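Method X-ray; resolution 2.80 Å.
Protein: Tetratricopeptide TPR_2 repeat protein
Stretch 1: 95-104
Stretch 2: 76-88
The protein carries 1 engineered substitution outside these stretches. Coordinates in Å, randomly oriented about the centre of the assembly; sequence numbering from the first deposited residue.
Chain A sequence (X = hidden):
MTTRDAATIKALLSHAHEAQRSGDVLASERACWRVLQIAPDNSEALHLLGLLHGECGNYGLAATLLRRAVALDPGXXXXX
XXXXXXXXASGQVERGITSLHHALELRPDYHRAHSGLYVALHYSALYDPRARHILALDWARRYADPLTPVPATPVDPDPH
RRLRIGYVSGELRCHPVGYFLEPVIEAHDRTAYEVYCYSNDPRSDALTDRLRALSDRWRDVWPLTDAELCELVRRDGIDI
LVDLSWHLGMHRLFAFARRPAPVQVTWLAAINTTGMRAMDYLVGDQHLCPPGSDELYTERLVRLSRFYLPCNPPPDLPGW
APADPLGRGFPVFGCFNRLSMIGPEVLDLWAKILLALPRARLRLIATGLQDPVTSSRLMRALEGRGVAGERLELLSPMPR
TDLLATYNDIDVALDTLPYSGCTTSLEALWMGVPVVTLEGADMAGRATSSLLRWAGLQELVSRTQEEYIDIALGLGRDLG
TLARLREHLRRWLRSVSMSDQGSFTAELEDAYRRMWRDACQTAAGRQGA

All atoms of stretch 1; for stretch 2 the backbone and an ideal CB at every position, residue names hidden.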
# COMPACT_ATOMS: atom_id res chain seq x y z
N ARG A 95 -9.30 16.44 6.61
CA ARG A 95 -9.11 16.66 8.05
C ARG A 95 -7.76 16.10 8.55
O ARG A 95 -7.13 16.69 9.44
CB ARG A 95 -10.25 16.04 8.87
CG ARG A 95 -11.51 16.87 8.95
CD ARG A 95 -12.51 16.27 9.94
NE ARG A 95 -13.70 17.11 10.12
CZ ARG A 95 -14.73 17.21 9.27
NH1 ARG A 95 -14.75 16.53 8.12
NH2 ARG A 95 -15.75 18.01 9.56
N GLY A 96 -7.35 14.97 7.98
CA GLY A 96 -6.07 14.35 8.29
C GLY A 96 -4.90 15.14 7.75
O GLY A 96 -3.91 15.36 8.46
N ILE A 97 -4.99 15.57 6.50
CA ILE A 97 -3.95 16.41 5.88
C ILE A 97 -3.67 17.62 6.78
O ILE A 97 -2.52 17.89 7.10
CB ILE A 97 -4.33 16.83 4.43
CG1 ILE A 97 -4.21 15.61 3.49
CG2 ILE A 97 -3.43 17.95 3.91
CD1 ILE A 97 -4.87 15.78 2.13
N THR A 98 -4.73 18.30 7.22
CA THR A 98 -4.61 19.39 8.19
C THR A 98 -3.83 18.97 9.42
O THR A 98 -2.89 19.65 9.80
CB THR A 98 -5.99 19.91 8.62
OG1 THR A 98 -6.77 20.20 7.46
CG2 THR A 98 -5.86 21.19 9.47
N SER A 99 -4.22 17.86 10.05
CA SER A 99 -3.48 17.33 11.21
C SER A 99 -1.98 17.09 10.90
O SER A 99 -1.12 17.37 11.75
CB SER A 99 -4.12 16.06 11.75
OG SER A 99 -4.98 16.37 12.83
N LEU A 100 -1.69 16.57 9.71
CA LEU A 100 -0.30 16.35 9.28
C LEU A 100 0.44 17.68 9.12
O LEU A 100 1.60 17.78 9.52
CB LEU A 100 -0.25 15.52 7.98
CG LEU A 100 -0.13 13.99 7.98
CD1 LEU A 100 -0.31 13.35 9.35
CD2 LEU A 100 -1.08 13.36 6.97
N HIS A 101 -0.22 18.69 8.55
CA HIS A 101 0.34 20.05 8.48
C HIS A 101 0.71 20.56 9.87
O HIS A 101 1.80 21.10 10.05
CB HIS A 101 -0.62 21.05 7.81
CG HIS A 101 -0.59 21.01 6.32
ND1 HIS A 101 0.39 21.63 5.57
CD2 HIS A 101 -1.43 20.43 5.43
CE1 HIS A 101 0.16 21.42 4.29
NE2 HIS A 101 -0.93 20.69 4.17
N HIS A 102 -0.19 20.39 10.84
CA HIS A 102 0.07 20.85 12.20
C HIS A 102 1.32 20.21 12.78
O HIS A 102 2.11 20.89 13.42
CB HIS A 102 -1.13 20.59 13.13
CG HIS A 102 -2.32 21.45 12.83
ND1 HIS A 102 -2.21 22.79 12.53
CD2 HIS A 102 -3.64 21.15 12.80
CE1 HIS A 102 -3.42 23.28 12.31
NE2 HIS A 102 -4.30 22.31 12.47
N ALA A 103 1.49 18.91 12.53
CA ALA A 103 2.63 18.16 13.05
C ALA A 103 3.94 18.69 12.48
O ALA A 103 4.94 18.77 13.20
CB ALA A 103 2.46 16.68 12.74
N LEU A 104 3.92 19.06 11.20
CA LEU A 104 5.08 19.71 10.56
C LEU A 104 5.29 21.15 11.01
O LEU A 104 6.43 21.59 11.14
CB LEU A 104 4.96 19.68 9.03
CG LEU A 104 5.16 18.33 8.34
CD1 LEU A 104 4.85 18.49 6.86
CD2 LEU A 104 6.58 17.82 8.51
N UNK A 76 2.60 18.90 21.22
CA UNK A 76 3.31 17.66 20.90
C UNK A 76 2.94 17.24 19.48
O UNK A 76 1.82 16.85 19.25
CB UNK A 76 2.97 16.55 21.90
N UNK A 77 3.89 17.36 18.56
CA UNK A 77 3.69 17.08 17.13
C UNK A 77 3.28 15.64 16.81
O UNK A 77 2.51 15.43 15.87
CB UNK A 77 4.98 17.40 16.37
N UNK A 78 3.80 14.66 17.55
CA UNK A 78 3.52 13.25 17.24
C UNK A 78 2.05 12.89 17.46
O UNK A 78 1.53 12.01 16.78
CB UNK A 78 4.40 12.34 18.10
N UNK A 79 1.38 13.57 18.38
CA UNK A 79 -0.04 13.34 18.64
C UNK A 79 -0.88 13.82 17.46
O UNK A 79 -1.87 13.17 17.10
CB UNK A 79 -0.47 14.05 19.93
N UNK A 80 -0.48 14.95 16.87
CA UNK A 80 -1.08 15.45 15.63
C UNK A 80 -0.80 14.54 14.44
O UNK A 80 -1.71 14.28 13.65
CB UNK A 80 -0.56 16.86 15.33
N UNK A 81 0.44 14.07 14.32
CA UNK A 81 0.83 13.14 13.26
C UNK A 81 -0.08 11.92 13.23
O UNK A 81 -0.71 11.63 12.22
CB UNK A 81 2.28 12.70 13.44
N UNK A 82 -0.17 11.23 14.35
CA UNK A 82 -0.94 10.00 14.42
C UNK A 82 -2.44 10.17 14.30
O UNK A 82 -3.11 9.29 13.78
CB UNK A 82 -0.63 9.29 15.74
N UNK A 83 -2.95 11.31 14.76
CA UNK A 83 -4.34 11.68 14.53
C UNK A 83 -4.60 11.84 13.04
O UNK A 83 -5.59 11.33 12.53
CB UNK A 83 -4.69 12.97 15.28
N UNK A 84 -3.71 12.55 12.35
CA UNK A 84 -3.81 12.72 10.90
C UNK A 84 -3.87 11.41 10.13
O UNK A 84 -4.70 11.26 9.21
CB UNK A 84 -2.62 13.54 10.40
N UNK A 85 -3.02 10.44 10.51
CA UNK A 85 -3.02 9.12 9.86
C UNK A 85 -4.31 8.35 10.09
O UNK A 85 -4.85 7.75 9.16
CB UNK A 85 -1.84 8.29 10.36
N UNK A 86 -4.81 8.38 11.33
CA UNK A 86 -6.10 7.77 11.64
C UNK A 86 -7.22 8.41 10.81
O UNK A 86 -8.03 7.69 10.22
CB UNK A 86 -6.40 7.90 13.13
N UNK A 87 -7.24 9.74 10.75
CA UNK A 87 -8.27 10.45 9.99
C UNK A 87 -8.23 10.14 8.48
O UNK A 87 -9.28 9.90 7.88
CB UNK A 87 -8.11 11.96 10.21
N UNK A 88 -7.03 10.15 7.90
CA UNK A 88 -6.84 9.73 6.50
C UNK A 88 -7.35 8.30 6.31
O UNK A 88 -8.12 8.04 5.40
CB UNK A 88 -5.37 9.83 6.10

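The two helices run nearly antiparallel, at 163° with axes 7.4 Å apart at closest approach, and no hydrogen bond joins them, so shape is the main evidence at each position.

Position 76 precedes the helix, with nothing of stretch 1 within 5.5 Å of its ideal CB. An N-cap favours an acceptor such as Ser, Thr, Asp, Asn or Glu. It is E76, whose OE2 accepts from the N of the residue at 78 at 3.1 Å.

At position 77 the ideal CB lies 3.5 Å from A103 O, and the CA atoms of the two residues are 4.4 Å apart. Such a close approach favours a small residue, and A77 fits, its CB 4.4 Å from A103 CB.

Positions 78 and 79 offer no contact, so stretch 1 does not discriminate. S78 gives its OG to E76 OE2 at 2.8 Å; the end of Y79 leads away.

Position 80 points toward stretch 1, its ideal CB 3.7 Å from S99 O and 4.4 Å from H102 CB. The H102 ring nearby would suit an aromatic, a polar or a medium aliphatic side chain. H80 brings ND1 to 3.9 Å from H102 CB; the rings are oblique, planes at 65°.

Position 81 points away overall, yet its ideal CB is 4.0 Å from A103 CB and 4.9 Å from L100 CD1. Leucine, methionine or an aromatic could cover these. Y81, with chi1 t, places CD1 4.0 Å from L100 CD1.

Position 82 points away and is unconstrained; N82 gives ND2 to S78 O at 2.8 Å.

Position 83 points sideways, its ideal CB 4.2 Å from S99 OG, and various aliphatics would do. L83 sets CD2 3.5 Å from S99 OG.

Position 84 is the most restrictive. An ideal CB would lie 2.5 Å from L100 CD1 and 3.0 Å from G96 O, both clashes. Glycine is indicated, and G84 lets its CA come within 3.8 Å of G96 CA. Its O also makes a CA-H...O contact with G96 CA at 3.5 Å.

Position 85 points away, leaving a wide choice; N85 ND2 returns to 4.2 Å from L100 CD1. Position 86 points sideways, with nothing of stretch 1 within 5.5 Å of its ideal CB, so stretch 1 allows many side chains; it is V86.

Position 87 points toward G96, whose CA is 3.7 Å from the ideal CB. The bare glycine leaves room for an aliphatic: L87 helps enclose S99.

Position 88 points sideways, its ideal CB 5.1 Å from G96 CA, suiting a branched or longer aliphatic. V88 CG2 lies 4.0 Å from G96 CA.

Stretch 2, residues 76-88: EASYHYNLGNVLV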
# COMPACT_ATOMS: atom_id res chain seq x y z
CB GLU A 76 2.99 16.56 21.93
CG GLU A 76 3.54 15.16 21.65
CD GLU A 76 5.02 15.15 21.33
OE1 GLU A 76 5.81 15.60 22.18
OE2 GLU A 76 5.38 14.69 20.22
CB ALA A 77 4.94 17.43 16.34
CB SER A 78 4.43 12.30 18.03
OG SER A 78 4.15 12.32 19.42
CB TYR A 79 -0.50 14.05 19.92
CG TYR A 79 0.19 13.64 21.23
CD1 TYR A 79 1.12 12.59 21.28
CD2 TYR A 79 -0.11 14.29 22.42
CE1 TYR A 79 1.74 12.23 22.46
CE2 TYR A 79 0.50 13.92 23.61
CZ TYR A 79 1.43 12.89 23.63
OH TYR A 79 2.04 12.52 24.80
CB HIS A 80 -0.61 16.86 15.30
CG HIS A 80 -1.07 17.89 16.28
ND1 HIS A 80 -2.30 18.51 16.18
CD2 HIS A 80 -0.46 18.42 17.37
CE1 HIS A 80 -2.42 19.38 17.17
NE2 HIS A 80 -1.33 19.35 17.91
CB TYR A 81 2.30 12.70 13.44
CG TYR A 81 2.72 11.51 12.61
CD1 TYR A 81 2.68 11.56 11.22
CD2 TYR A 81 3.18 10.33 13.22
CE1 TYR A 81 3.07 10.46 10.45
CE2 TYR A 81 3.57 9.24 12.46
CZ TYR A 81 3.51 9.31 11.08
OH TYR A 81 3.89 8.24 10.32
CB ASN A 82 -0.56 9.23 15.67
CG ASN A 82 0.82 8.67 15.55
OD1 ASN A 82 1.04 7.73 14.79
ND2 ASN A 82 1.78 9.27 16.24
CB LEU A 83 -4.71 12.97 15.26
CG LEU A 83 -6.12 13.47 15.00
CD1 LEU A 83 -7.16 12.47 15.51
CD2 LEU A 83 -6.31 14.84 15.63
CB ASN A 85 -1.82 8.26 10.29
CG ASN A 85 -0.49 8.69 9.65
OD1 ASN A 85 0.57 8.46 10.25
ND2 ASN A 85 -0.51 9.27 8.45
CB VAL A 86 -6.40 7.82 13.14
CG1 VAL A 86 -7.86 7.48 13.42
CG2 VAL A 86 -5.49 6.84 13.87
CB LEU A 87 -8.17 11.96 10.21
CG LEU A 87 -8.52 12.43 11.63
CD1 LEU A 87 -8.11 13.89 11.82
CD2 LEU A 87 -9.99 12.25 11.94
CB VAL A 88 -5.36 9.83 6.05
CG1 VAL A 88 -5.12 9.10 4.73
CG2 VAL A 88 -4.97 11.29 5.88
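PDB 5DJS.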